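Local coordinates for malonate decarboxylase acyl carrier protein (Pseudomonas fluorescens, PDB 5VIT) that probably carries acetyl and malonyl groups as thioesters on a phosphoribosyl-dephospho-CoA prosthetic group while malonate is decarboxylated, at residues L4-F8 and W55-F59; P9-P13 and G35-L40; G14-L19 and V30-P34; I42-V48 and I73-G79; P68-I73 and F93-G97. All blocks are in the same frame, centred on the assembly; numbering follows the deposited sequence.

Contact 1: residues L4-F8 and W55-F59; sequences LSFEF and WQHLF
Phe6 and Phe59 form the aromatic centre of this contact, a T-shaped pair with centroids 5.2 Å apart and planes at 69°. Phe59 supplies the edge: its CE1 comes down over one face of the Phe6 ring, offset toward the rim, and lies 3.7 Å from Phe6 CD1. Phe8, two residues on along the strand, meets the same helix residue at its CB, with Phe8 CZ 3.4 Å from Phe59 CB.

Apolar contacts extend the seam toward the start of the strand. Phe6 CZ sits 3.5 Å from Trp55 CB, the two side chains crossing at about a right angle, while Leu4 CD1 reaches Trp55 CD1 at 4.1 Å. The rest of the indole leads away from strand 4-8, toward Val44 and Ile75 of the sheet.

The polar part belongs to Gln56. Its CG is anti to the backbone N (chi1 -178°) and the chain then bends at chi2, which folds the amide in between the two phenylalanines. OE1 lies in the plane of the Phe6 ring, 3.2 Å from CD2 at its edge; NE2 is 3.8 Å from Phe8 CZ and is hydrogen-bonded to Glu60, which helps fix the amide.

Every second residue of the edge strand thus faces helix 52-62, the hydrophobic helix-on-sheet packing of an alpha/beta sandwich.

Contact 2: residues P9-P13 and G35-L40; sequences PAGQP and GQPGKL
Ala10 and Gly38 make the tight half of this contact, backbone against backbone. Ala10 N donates to Gly38 O at 2.9 Å from well above the carbonyl plane, whereas Gly38 N gives Gly11 O a nearly straight bond of 2.8 Å (173° at the hydrogen). Gly38 is the third residue of a type II turn, Gln36 to Lys39, with a positive phi of 80°, and its CA makes a short CA-H...O contact with Ala10 O. Beside it the methyl of Ala10 packs on the Lys39-Leu40 peptide, CB to CB of Leu40 being 3.9 Å.

The outer half is looser and built of prolines. Pro13 CD is 3.9 Å from Pro37 CB, the two rings set at a slant, and Gln12 OE1 touches the same CB at 3.4 Å. Pro37 lies exposed there, Lys39 starts away from segment 9-13 and is exposed, and a neighbouring subunit packs on Gln12 and Pro9.

The turn leads into strand 39-46, which pairs with strand 2-9 through Leu40 and Phe8; backbone bonds join Gly11 to Pro68, and Gln12 and Gly35 to Ala70, just before strand 71-78.

Contact 3: residues G14-L19 and V30-P34; sequences GRGRAL and VLLEP
Leu19 lies alongside Leu31, both side chains pointing the same way, with Leu19 CD1 set almost evenly against the two methyls of its partner, 3.6 Å from CD2 and 3.7 Å from CD1. They are a non-hydrogen-bonded pair of the antiparallel beta hairpin formed by strands 18-21 and 27-34, at the edge of the mixed sheet. Leu19 CG stands opposite the backbone N (chi1 163°) and Leu31 CG opposite its own carbonyl carbon (chi1 -69°); these two torsions bring the branched ends together.

Ala18 and Leu32 are the neighbouring hydrogen-bonded pair, closed by two bonds of equal length. Ala18 N reaches Leu32 O at 2.8 Å in the carbonyl plane, and the return bond, Leu32 N to Ala18 O, is the more nearly collinear with its C=O. Their side chains turn to the other face, where both touch Ile96 of helix 82-96, so this inner face is buried while the Leu19-Leu31 face is more open.

Arg17 and Glu33 rise side by side from the Leu19-Leu31 face. Arg17 NH2 and Glu33 OE1 are 4.8 Å apart with a water between them, too close to both for the bridge to be trusted. Before the strand begins, the chain bends round the ring of Pro34: Gly16 O lies 3.3 Å from Pro34 CD, and Gly14 O 3.1 Å from Pro34 CB.

Contact 4: residues I42-V48 and I73-G79; sequences IQVQTSV and IDIHDFG
The imidazole of His76 is met at its edge by the amide of Gln45, OE1 lying near the ring plane and 3.4 Å from CD2, with amide and ring planes 40° apart. His76 ND1 is hydrogen-bonded to Glu29, which helps set the ring. Phe78 is also approached at the edge, by Ser47 OG, 3.5 Å from CD1; its ring touches Ser25, the predicted attachment site of the prosthetic group, unmodified here.

The segments carry the two parallel strands, 39-46 and 71-78, of a beta-alpha-beta crossover through helix 52-62. Backbone bonds alternate as a parallel ladder: Gln43 N donates to Ile73 O and Gln43 O accepts from Ile75 N; Gln45 repeats this with Ile75 O and Asp77 N. On the face turned to the helices, Ile75 CD1 fits between Ile42 CG2 at 4.1 Å and Val44 CG2 at 4.0 Å.

Asp77, buried on that same face, closes the end of the ladder. Its OD1 accepts from Ala80 N, and its OD2 from Gly79 N, 2.8 Å away and above the carboxylate plane, making an Asx turn. With Thr46 OG1 anti to the backbone N (chi1 -176°), the hydroxyl gives OD2 a second bond of 2.6 Å, on the anti side.

Contact 5: residues P68-I73 and F93-G97; sequences PPALLI and FEEIG
Helix 82-96 ends against the start of strand 71-78 in a helix-on-sheet contact of the alpha/beta sandwich, and this patch is where the last turn of the helix covers the sheet. It is apolar throughout. Phe93 carries most of it: CG is anti to the carbonyl carbon (chi1 -84°), which sends the ring from the helix toward the strand, with CE2 and CZ leading.

Around CE2 three residues gather. Leu71 CD1 is the nearest at 3.5 Å, the leucine and the ring crossing at a slant; Pro68 CB follows at 4.0 Å; and Pro69 CD comes up near the ring plane at 4.2 Å. CZ is met by Ile73, whose CD1 lies 3.6 Å away and whose side chain crosses the phenyl at about a right angle. The rim of the ring is thus held between Pro68 on one side and Leu71 and Ile73 on the other, with Pro69 at its edge.

One helical turn on, Ile96 extends the patch. It also touches Ala18 and Leu32, so the end of the helix bears on the hairpin as well as on this central strand. On the far side of the helix, Glu94 faces MdcA and packs on Arg520 of that chain. Ile96 and Leu71 slide past each other in opposite directions, with Ile96 CG1 4.1 Å from Leu71 CD2.

From the N terminus, strand 2-9 opens contact 1, which closes only at helix 52-62. Inside that long loop is contact 2, joining the segment after strand 2-9 to the turn before strand 39-46, and nested within contact 2 is contact 3, the edge hairpin. Contact 4 crosses contact 1: it starts on strand 39-46, before the helix, and closes on strand 71-78 after it. Contact 5 in turn crosses contact 4, sharing Ile73, and closes at the C-terminal helix. Contacts 2, 3 and 5 converge around Ala70, whose backbone bonds to Gln12, Gly14 and Gly35, while contacts 1 and 4 meet through the pairing of strands 2-9 and 39-46.

Contact 1: residues L4-F8 and W55-F59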
# COMPACT_ATOMS: atom_id res chain seq x y z
N LEU B 4 -16.83 -27.33 -3.36
CA LEU B 4 -16.85 -26.38 -4.45
C LEU B 4 -15.67 -26.66 -5.35
O LEU B 4 -14.62 -27.12 -4.88
CB LEU B 4 -16.79 -24.94 -3.92
CG LEU B 4 -17.81 -24.53 -2.86
CD1 LEU B 4 -17.39 -23.23 -2.21
CD2 LEU B 4 -19.18 -24.38 -3.50
N SER B 5 -15.83 -26.39 -6.63
CA SER B 5 -14.77 -26.62 -7.60
C SER B 5 -14.52 -25.36 -8.39
O SER B 5 -15.46 -24.66 -8.75
CB SER B 5 -15.13 -27.76 -8.55
OG SER B 5 -15.35 -28.94 -7.80
N PHE B 6 -13.26 -25.07 -8.65
CA PHE B 6 -12.91 -23.88 -9.40
C PHE B 6 -11.87 -24.25 -10.43
O PHE B 6 -11.14 -25.22 -10.25
CB PHE B 6 -12.37 -22.76 -8.49
CG PHE B 6 -13.32 -22.38 -7.39
CD1 PHE B 6 -13.39 -23.12 -6.23
CD2 PHE B 6 -14.14 -21.27 -7.53
CE1 PHE B 6 -14.26 -22.79 -5.23
CE2 PHE B 6 -15.01 -20.92 -6.52
CZ PHE B 6 -15.07 -21.68 -5.36
N GLU B 7 -11.81 -23.48 -11.50
CA GLU B 7 -10.81 -23.72 -12.52
C GLU B 7 -10.34 -22.41 -13.13
O GLU B 7 -11.12 -21.48 -13.35
CB GLU B 7 -11.36 -24.67 -13.58
CG GLU B 7 -10.36 -25.01 -14.66
CD GLU B 7 -10.87 -26.09 -15.59
OE1 GLU B 7 -10.56 -26.02 -16.80
OE2 GLU B 7 -11.56 -27.01 -15.09
N PHE B 8 -9.05 -22.33 -13.39
CA PHE B 8 -8.46 -21.09 -13.85
C PHE B 8 -7.43 -21.39 -14.90
O PHE B 8 -6.85 -22.48 -14.89
CB PHE B 8 -7.84 -20.31 -12.69
CG PHE B 8 -8.85 -19.80 -11.72
CD1 PHE B 8 -9.16 -20.52 -10.57
CD2 PHE B 8 -9.55 -18.63 -11.98
CE1 PHE B 8 -10.11 -20.06 -9.70
CE2 PHE B 8 -10.50 -18.17 -11.11
CZ PHE B 8 -10.79 -18.89 -9.97
N TRP B 55 -15.26 -17.32 -2.33
CA TRP B 55 -14.08 -18.06 -2.77
C TRP B 55 -13.71 -17.69 -4.22
O TRP B 55 -12.53 -17.58 -4.57
CB TRP B 55 -14.30 -19.58 -2.64
CG TRP B 55 -14.22 -20.09 -1.22
CD1 TRP B 55 -15.26 -20.29 -0.36
CD2 TRP B 55 -13.03 -20.45 -0.49
NE1 TRP B 55 -14.80 -20.76 0.85
CE2 TRP B 55 -13.44 -20.87 0.80
CE3 TRP B 55 -11.67 -20.47 -0.80
CZ2 TRP B 55 -12.53 -21.29 1.77
CZ3 TRP B 55 -10.77 -20.89 0.16
CH2 TRP B 55 -11.20 -21.30 1.42
N GLN B 56 -14.72 -17.47 -5.05
CA GLN B 56 -14.51 -17.04 -6.43
C GLN B 56 -13.75 -15.71 -6.50
O GLN B 56 -12.77 -15.55 -7.25
CB GLN B 56 -15.87 -16.92 -7.14
CG GLN B 56 -15.76 -16.53 -8.60
CD GLN B 56 -14.99 -17.54 -9.41
OE1 GLN B 56 -15.15 -18.76 -9.24
NE2 GLN B 56 -14.12 -17.05 -10.30
N HIS B 57 -14.21 -14.74 -5.71
CA HIS B 57 -13.56 -13.44 -5.67
C HIS B 57 -12.12 -13.54 -5.21
O HIS B 57 -11.23 -12.94 -5.81
CB HIS B 57 -14.32 -12.49 -4.75
CG HIS B 57 -15.64 -12.06 -5.31
ND1 HIS B 57 -16.80 -12.08 -4.58
CD2 HIS B 57 -15.97 -11.60 -6.54
CE1 HIS B 57 -17.80 -11.64 -5.33
NE2 HIS B 57 -17.32 -11.34 -6.52
N LEU B 58 -11.90 -14.33 -4.16
CA LEU B 58 -10.58 -14.51 -3.56
C LEU B 58 -9.56 -14.99 -4.61
O LEU B 58 -8.50 -14.37 -4.81
CB LEU B 58 -10.71 -15.51 -2.40
CG LEU B 58 -9.62 -15.61 -1.34
CD1 LEU B 58 -9.04 -14.26 -1.09
CD2 LEU B 58 -10.22 -16.13 -0.05
N PHE B 59 -9.92 -16.06 -5.32
CA PHE B 59 -9.07 -16.62 -6.37
C PHE B 59 -8.91 -15.67 -7.56
O PHE B 59 -7.84 -15.59 -8.17
CB PHE B 59 -9.66 -17.95 -6.87
CG PHE B 59 -9.67 -19.03 -5.83
CD1 PHE B 59 -10.76 -19.87 -5.70
CD2 PHE B 59 -8.58 -19.24 -5.01
CE1 PHE B 59 -10.77 -20.88 -4.76
CE2 PHE B 59 -8.59 -20.25 -4.07
CZ PHE B 59 -9.69 -21.07 -3.94

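Contact 2: residues P9-P13 and G35-L40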
# COMPACT_ATOMS: atom_id res chain seq x y z
N PRO B 9 -7.20 -20.42 -15.80
CA PRO B 9 -6.12 -20.54 -16.78
C PRO B 9 -4.78 -20.53 -16.08
O PRO B 9 -4.56 -19.70 -15.19
CB PRO B 9 -6.30 -19.30 -17.67
CG PRO B 9 -7.03 -18.33 -16.79
CD PRO B 9 -7.96 -19.17 -15.96
N ALA B 10 -3.89 -21.45 -16.45
CA ALA B 10 -2.58 -21.52 -15.82
C ALA B 10 -1.49 -21.80 -16.86
O ALA B 10 -1.78 -21.97 -18.04
CB ALA B 10 -2.57 -22.58 -14.73
N GLY B 11 -0.24 -21.83 -16.42
CA GLY B 11 0.88 -22.05 -17.31
C GLY B 11 1.30 -23.50 -17.28
O GLY B 11 0.47 -24.40 -17.38
N GLN B 12 2.61 -23.71 -17.15
CA GLN B 12 3.19 -25.05 -17.14
C GLN B 12 3.01 -25.67 -15.76
O GLN B 12 2.88 -24.96 -14.77
CB GLN B 12 4.67 -24.97 -17.53
CG GLN B 12 5.08 -25.79 -18.75
CD GLN B 12 4.09 -25.70 -19.92
OE1 GLN B 12 3.16 -26.49 -20.02
NE2 GLN B 12 4.32 -24.75 -20.81
N PRO B 13 2.96 -27.01 -15.69
CA PRO B 13 2.79 -27.60 -14.35
C PRO B 13 3.89 -27.18 -13.37
O PRO B 13 5.08 -27.21 -13.72
CB PRO B 13 2.85 -29.11 -14.61
CG PRO B 13 3.33 -29.26 -16.03
CD PRO B 13 2.91 -28.03 -16.75
N GLY B 35 -0.16 -29.97 -11.72
CA GLY B 35 -1.39 -30.16 -12.47
C GLY B 35 -1.22 -30.37 -13.97
O GLY B 35 -0.14 -30.70 -14.44
N GLN B 36 -2.32 -30.18 -14.71
CA GLN B 36 -2.35 -30.31 -16.17
C GLN B 36 -2.14 -28.96 -16.85
O GLN B 36 -2.88 -28.02 -16.56
CB GLN B 36 -3.68 -30.93 -16.62
CG GLN B 36 -3.87 -32.34 -16.08
CD GLN B 36 -2.71 -33.23 -16.50
OE1 GLN B 36 -2.34 -33.28 -17.68
NE2 GLN B 36 -2.07 -33.87 -15.53
N PRO B 37 -1.15 -28.88 -17.76
CA PRO B 37 -0.72 -27.61 -18.36
C PRO B 37 -1.88 -26.74 -18.89
O PRO B 37 -2.86 -27.27 -19.42
CB PRO B 37 0.21 -28.05 -19.51
CG PRO B 37 0.07 -29.55 -19.59
CD PRO B 37 -0.38 -30.02 -18.26
N GLY B 38 -1.77 -25.42 -18.69
CA GLY B 38 -2.83 -24.50 -19.05
C GLY B 38 -3.98 -24.40 -18.06
O GLY B 38 -4.86 -23.54 -18.21
N LYS B 39 -3.98 -25.26 -17.04
CA LYS B 39 -5.14 -25.38 -16.15
C LYS B 39 -4.79 -25.47 -14.65
O LYS B 39 -3.88 -26.19 -14.24
CB LYS B 39 -5.97 -26.59 -16.56
CG LYS B 39 -7.38 -26.55 -16.08
CD LYS B 39 -8.10 -27.86 -16.38
CE LYS B 39 -8.18 -28.13 -17.86
NZ LYS B 39 -9.02 -29.33 -18.12
N LEU B 40 -5.53 -24.73 -13.84
CA LEU B 40 -5.40 -24.81 -12.39
C LEU B 40 -6.74 -25.25 -11.83
O LEU B 40 -7.73 -24.52 -11.95
CB LEU B 40 -5.01 -23.46 -11.80
CG LEU B 40 -4.97 -23.37 -10.28
CD1 LEU B 40 -3.71 -23.99 -9.72
CD2 LEU B 40 -5.07 -21.92 -9.86

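Contact 3: residues G14-L19 and V30-P34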
# COMPACT_ATOMS: atom_id res chain seq x y z
N GLY B 14 3.48 -26.79 -12.16
CA GLY B 14 4.43 -26.60 -11.08
C GLY B 14 5.10 -27.95 -10.90
O GLY B 14 4.60 -28.96 -11.42
N ARG B 15 6.22 -28.03 -10.20
CA ARG B 15 6.87 -29.32 -10.20
C ARG B 15 7.19 -29.87 -8.81
O ARG B 15 7.51 -31.04 -8.67
CB ARG B 15 8.12 -29.29 -11.08
CG ARG B 15 9.42 -28.83 -10.43
CD ARG B 15 10.40 -28.33 -11.50
NE ARG B 15 10.45 -26.87 -11.59
CZ ARG B 15 11.22 -26.20 -12.44
NH1 ARG B 15 11.99 -26.85 -13.30
NH2 ARG B 15 11.21 -24.87 -12.44
N GLY B 16 7.04 -29.05 -7.78
CA GLY B 16 7.10 -29.59 -6.43
C GLY B 16 5.71 -29.92 -5.91
O GLY B 16 4.72 -29.80 -6.64
N ARG B 17 5.64 -30.34 -4.65
CA ARG B 17 4.37 -30.49 -3.94
C ARG B 17 4.46 -29.71 -2.63
O ARG B 17 5.55 -29.47 -2.12
CB ARG B 17 4.08 -31.96 -3.63
CG ARG B 17 4.98 -32.40 -2.53
CD ARG B 17 4.72 -33.76 -1.99
NE ARG B 17 4.20 -34.70 -2.95
CZ ARG B 17 3.97 -35.97 -2.63
NH1 ARG B 17 4.24 -36.38 -1.39
NH2 ARG B 17 3.49 -36.82 -3.52
N ALA B 18 3.31 -29.31 -2.07
CA ALA B 18 3.34 -28.67 -0.76
C ALA B 18 2.06 -28.86 0.03
O ALA B 18 0.97 -28.95 -0.51
CB ALA B 18 3.65 -27.16 -0.90
N LEU B 19 2.22 -28.93 1.35
CA LEU B 19 1.09 -28.92 2.24
C LEU B 19 1.26 -27.78 3.25
O LEU B 19 2.28 -27.70 3.93
CB LEU B 19 0.95 -30.24 2.98
CG LEU B 19 0.02 -30.03 4.19
CD1 LEU B 19 -1.42 -30.45 3.91
CD2 LEU B 19 0.58 -30.70 5.42
N VAL B 30 -3.99 -26.55 2.87
CA VAL B 30 -3.99 -26.49 1.43
C VAL B 30 -2.97 -27.49 0.89
O VAL B 30 -1.80 -27.46 1.27
CB VAL B 30 -3.68 -25.05 0.91
CG1 VAL B 30 -3.64 -25.03 -0.59
CG2 VAL B 30 -4.74 -24.05 1.41
N LEU B 31 -3.43 -28.40 0.03
CA LEU B 31 -2.55 -29.34 -0.65
C LEU B 31 -2.28 -28.79 -2.04
O LEU B 31 -3.22 -28.39 -2.74
CB LEU B 31 -3.19 -30.73 -0.77
CG LEU B 31 -3.44 -31.69 0.40
CD1 LEU B 31 -2.16 -32.38 0.80
CD2 LEU B 31 -4.13 -31.04 1.59
N LEU B 32 -1.02 -28.74 -2.45
CA LEU B 32 -0.70 -28.25 -3.79
C LEU B 32 0.20 -29.25 -4.50
O LEU B 32 1.29 -29.56 -4.02
CB LEU B 32 -0.02 -26.87 -3.73
CG LEU B 32 -0.74 -25.77 -2.93
CD1 LEU B 32 -0.26 -25.72 -1.46
CD2 LEU B 32 -0.56 -24.44 -3.62
N GLU B 33 -0.26 -29.75 -5.65
CA GLU B 33 0.45 -30.77 -6.44
C GLU B 33 0.48 -30.39 -7.92
O GLU B 33 -0.39 -29.65 -8.39
CB GLU B 33 -0.22 -32.14 -6.29
CG GLU B 33 -0.39 -32.66 -4.86
CD GLU B 33 -1.20 -33.97 -4.79
OE1 GLU B 33 -0.66 -35.02 -5.19
OE2 GLU B 33 -2.38 -33.94 -4.37
N PRO B 34 1.48 -30.90 -8.66
CA PRO B 34 1.55 -30.52 -10.08
C PRO B 34 0.26 -30.86 -10.83
O PRO B 34 -0.34 -31.90 -10.58
CB PRO B 34 2.75 -31.32 -10.61
CG PRO B 34 3.11 -32.29 -9.53
CD PRO B 34 2.63 -31.72 -8.24
O HOH W 1 1.64 -35.69 -4.80

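Contact 4: residues I42-V48 and I73-G79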
# COMPACT_ATOMS: atom_id res chain seq x y z
N ILE B 42 -9.05 -26.31 -8.62
CA ILE B 42 -9.13 -26.12 -7.18
C ILE B 42 -10.41 -26.73 -6.63
O ILE B 42 -11.51 -26.45 -7.12
CB ILE B 42 -9.09 -24.63 -6.79
CG1 ILE B 42 -7.81 -23.96 -7.31
CG2 ILE B 42 -9.24 -24.47 -5.28
CD1 ILE B 42 -7.82 -22.44 -7.24
N GLN B 43 -10.24 -27.58 -5.63
CA GLN B 43 -11.34 -28.15 -4.88
C GLN B 43 -11.36 -27.54 -3.48
O GLN B 43 -10.32 -27.52 -2.82
CB GLN B 43 -11.20 -29.66 -4.81
CG GLN B 43 -12.39 -30.37 -4.25
CD GLN B 43 -13.31 -30.85 -5.33
OE1 GLN B 43 -13.21 -30.42 -6.50
NE2 GLN B 43 -14.19 -31.78 -4.98
N VAL B 44 -12.51 -27.04 -3.05
CA VAL B 44 -12.64 -26.48 -1.71
C VAL B 44 -13.71 -27.22 -0.93
O VAL B 44 -14.84 -27.37 -1.40
CB VAL B 44 -13.01 -24.96 -1.72
CG1 VAL B 44 -13.27 -24.46 -0.29
CG2 VAL B 44 -11.94 -24.13 -2.39
N GLN B 45 -13.35 -27.68 0.26
CA GLN B 45 -14.33 -28.18 1.21
C GLN B 45 -14.31 -27.23 2.38
O GLN B 45 -13.25 -27.00 2.99
CB GLN B 45 -13.99 -29.59 1.64
CG GLN B 45 -15.08 -30.57 1.35
CD GLN B 45 -14.61 -32.00 1.45
OE1 GLN B 45 -13.44 -32.27 1.73
NE2 GLN B 45 -15.52 -32.94 1.20
N THR B 46 -15.46 -26.64 2.69
CA THR B 46 -15.51 -25.59 3.70
C THR B 46 -16.70 -25.80 4.62
O THR B 46 -17.74 -26.29 4.20
CB THR B 46 -15.56 -24.15 3.04
OG1 THR B 46 -15.51 -23.14 4.05
CG2 THR B 46 -16.83 -23.97 2.21
N SER B 47 -16.53 -25.46 5.89
CA SER B 47 -17.60 -25.53 6.87
C SER B 47 -18.65 -24.43 6.70
O SER B 47 -19.77 -24.54 7.21
CB SER B 47 -17.02 -25.44 8.28
OG SER B 47 -16.19 -24.29 8.39
N VAL B 48 -18.27 -23.35 6.02
CA VAL B 48 -19.13 -22.19 5.83
C VAL B 48 -20.02 -22.33 4.58
O VAL B 48 -19.52 -22.35 3.45
CB VAL B 48 -18.30 -20.92 5.68
CG1 VAL B 48 -19.22 -19.69 5.71
CG2 VAL B 48 -17.24 -20.84 6.77
N ILE B 73 -5.05 -28.20 -6.61
CA ILE B 73 -5.10 -27.63 -5.27
C ILE B 73 -6.31 -28.17 -4.56
O ILE B 73 -7.44 -28.09 -5.06
CB ILE B 73 -5.14 -26.09 -5.29
CG1 ILE B 73 -3.81 -25.53 -5.79
CG2 ILE B 73 -5.43 -25.54 -3.89
CD1 ILE B 73 -3.72 -24.02 -5.72
N ASP B 74 -6.06 -28.75 -3.40
CA ASP B 74 -7.13 -29.26 -2.56
C ASP B 74 -7.14 -28.49 -1.24
O ASP B 74 -6.13 -28.41 -0.53
CB ASP B 74 -6.95 -30.76 -2.33
CG ASP B 74 -8.26 -31.47 -2.08
OD1 ASP B 74 -9.27 -30.80 -1.77
OD2 ASP B 74 -8.26 -32.72 -2.18
N ILE B 75 -8.29 -27.90 -0.93
CA ILE B 75 -8.42 -27.06 0.25
C ILE B 75 -9.43 -27.67 1.21
O ILE B 75 -10.51 -28.10 0.79
CB ILE B 75 -8.85 -25.64 -0.13
CG1 ILE B 75 -7.72 -24.92 -0.86
CG2 ILE B 75 -9.30 -24.86 1.10
CD1 ILE B 75 -8.12 -23.60 -1.44
N HIS B 76 -9.05 -27.73 2.49
CA HIS B 76 -9.98 -28.14 3.54
C HIS B 76 -10.04 -27.02 4.54
O HIS B 76 -9.10 -26.81 5.31
CB HIS B 76 -9.54 -29.46 4.21
CG HIS B 76 -9.39 -30.60 3.25
ND1 HIS B 76 -8.21 -31.32 3.12
CD2 HIS B 76 -10.26 -31.15 2.37
CE1 HIS B 76 -8.37 -32.25 2.20
NE2 HIS B 76 -9.60 -32.17 1.73
N ASP B 77 -11.15 -26.29 4.51
CA ASP B 77 -11.33 -25.10 5.32
C ASP B 77 -12.36 -25.25 6.44
O ASP B 77 -13.49 -25.69 6.21
CB ASP B 77 -11.73 -23.91 4.44
CG ASP B 77 -12.20 -22.74 5.27
OD1 ASP B 77 -11.34 -22.01 5.77
OD2 ASP B 77 -13.43 -22.56 5.45
N PHE B 78 -11.96 -24.85 7.64
CA PHE B 78 -12.83 -24.84 8.82
C PHE B 78 -13.08 -23.38 9.23
O PHE B 78 -12.81 -22.98 10.36
CB PHE B 78 -12.17 -25.66 9.95
CG PHE B 78 -13.09 -26.02 11.10
CD1 PHE B 78 -14.41 -25.58 11.15
CD2 PHE B 78 -12.61 -26.81 12.15
CE1 PHE B 78 -15.24 -25.92 12.22
CE2 PHE B 78 -13.43 -27.14 13.23
CZ PHE B 78 -14.75 -26.70 13.26
N GLY B 79 -13.56 -22.58 8.29
CA GLY B 79 -13.99 -21.22 8.61
C GLY B 79 -12.91 -20.15 8.77
O GLY B 79 -13.08 -19.21 9.54

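Contact 5: residues P68-I73 and F93-G97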
# COMPACT_ATOMS: atom_id res chain seq x y z
N PRO B 68 -0.57 -18.40 -12.71
CA PRO B 68 0.06 -19.31 -11.75
C PRO B 68 0.55 -20.57 -12.45
O PRO B 68 0.20 -20.80 -13.61
CB PRO B 68 -1.07 -19.62 -10.77
CG PRO B 68 -2.30 -19.57 -11.62
CD PRO B 68 -2.05 -18.46 -12.62
N PRO B 69 1.37 -21.38 -11.77
CA PRO B 69 1.71 -22.68 -12.33
C PRO B 69 0.46 -23.56 -12.38
O PRO B 69 -0.46 -23.37 -11.59
CB PRO B 69 2.74 -23.23 -11.35
CG PRO B 69 2.47 -22.50 -10.06
CD PRO B 69 2.07 -21.13 -10.50
N ALA B 70 0.42 -24.49 -13.33
CA ALA B 70 -0.68 -25.44 -13.40
C ALA B 70 -0.56 -26.40 -12.23
O ALA B 70 0.41 -27.14 -12.11
CB ALA B 70 -0.68 -26.18 -14.74
N LEU B 71 -1.54 -26.35 -11.34
CA LEU B 71 -1.49 -27.13 -10.11
C LEU B 71 -2.82 -27.80 -9.86
O LEU B 71 -3.84 -27.43 -10.44
CB LEU B 71 -1.12 -26.25 -8.91
CG LEU B 71 0.25 -25.59 -8.86
CD1 LEU B 71 0.34 -24.69 -7.66
CD2 LEU B 71 1.35 -26.64 -8.81
N LEU B 72 -2.78 -28.80 -8.99
CA LEU B 72 -3.97 -29.40 -8.41
C LEU B 72 -4.00 -28.92 -6.97
O LEU B 72 -3.06 -29.16 -6.21
CB LEU B 72 -3.92 -30.93 -8.47
CG LEU B 72 -4.51 -31.67 -9.67
CD1 LEU B 72 -4.32 -30.89 -10.95
CD2 LEU B 72 -3.91 -33.05 -9.81
N ILE B 73 -5.05 -28.20 -6.61
CA ILE B 73 -5.10 -27.63 -5.27
C ILE B 73 -6.31 -28.17 -4.56
O ILE B 73 -7.44 -28.09 -5.06
CB ILE B 73 -5.14 -26.09 -5.29
CG1 ILE B 73 -3.81 -25.53 -5.79
CG2 ILE B 73 -5.43 -25.54 -3.89
CD1 ILE B 73 -3.72 -24.02 -5.72
N PHE B 93 1.92 -21.51 -2.51
CA PHE B 93 2.52 -21.20 -3.82
C PHE B 93 4.01 -20.91 -3.69
O PHE B 93 4.78 -21.25 -4.57
CB PHE B 93 1.82 -20.01 -4.49
CG PHE B 93 0.57 -20.40 -5.25
CD1 PHE B 93 -0.69 -20.24 -4.68
CD2 PHE B 93 0.66 -20.93 -6.53
CE1 PHE B 93 -1.84 -20.58 -5.38
CE2 PHE B 93 -0.49 -21.29 -7.23
CZ PHE B 93 -1.74 -21.12 -6.65
N GLU B 94 4.39 -20.27 -2.58
CA GLU B 94 5.79 -19.99 -2.27
C GLU B 94 6.65 -21.26 -2.17
O GLU B 94 7.73 -21.32 -2.75
CB GLU B 94 5.89 -19.23 -0.95
CG GLU B 94 6.93 -18.11 -0.96
CD GLU B 94 6.36 -16.81 -1.50
OE1 GLU B 94 5.18 -16.80 -1.92
OE2 GLU B 94 7.09 -15.78 -1.48
N GLU B 95 6.18 -22.24 -1.39
CA GLU B 95 6.90 -23.51 -1.24
C GLU B 95 7.04 -24.31 -2.54
O GLU B 95 8.09 -24.87 -2.83
CB GLU B 95 6.21 -24.39 -0.20
CG GLU B 95 6.41 -23.94 1.23
CD GLU B 95 5.93 -24.98 2.23
OE1 GLU B 95 6.03 -26.19 1.94
OE2 GLU B 95 5.47 -24.58 3.32
N ILE B 96 5.96 -24.34 -3.32
CA ILE B 96 5.91 -25.07 -4.59
C ILE B 96 6.99 -24.62 -5.58
O ILE B 96 7.46 -25.41 -6.40
CB ILE B 96 4.50 -24.93 -5.24
CG1 ILE B 96 3.93 -26.29 -5.61
CG2 ILE B 96 4.54 -24.04 -6.48
CD1 ILE B 96 3.44 -27.05 -4.43
N GLY B 97 7.40 -23.35 -5.48
CA GLY B 97 8.45 -22.80 -6.33
C GLY B 97 9.80 -22.67 -5.62
O GLY B 97 10.51 -21.67 -5.80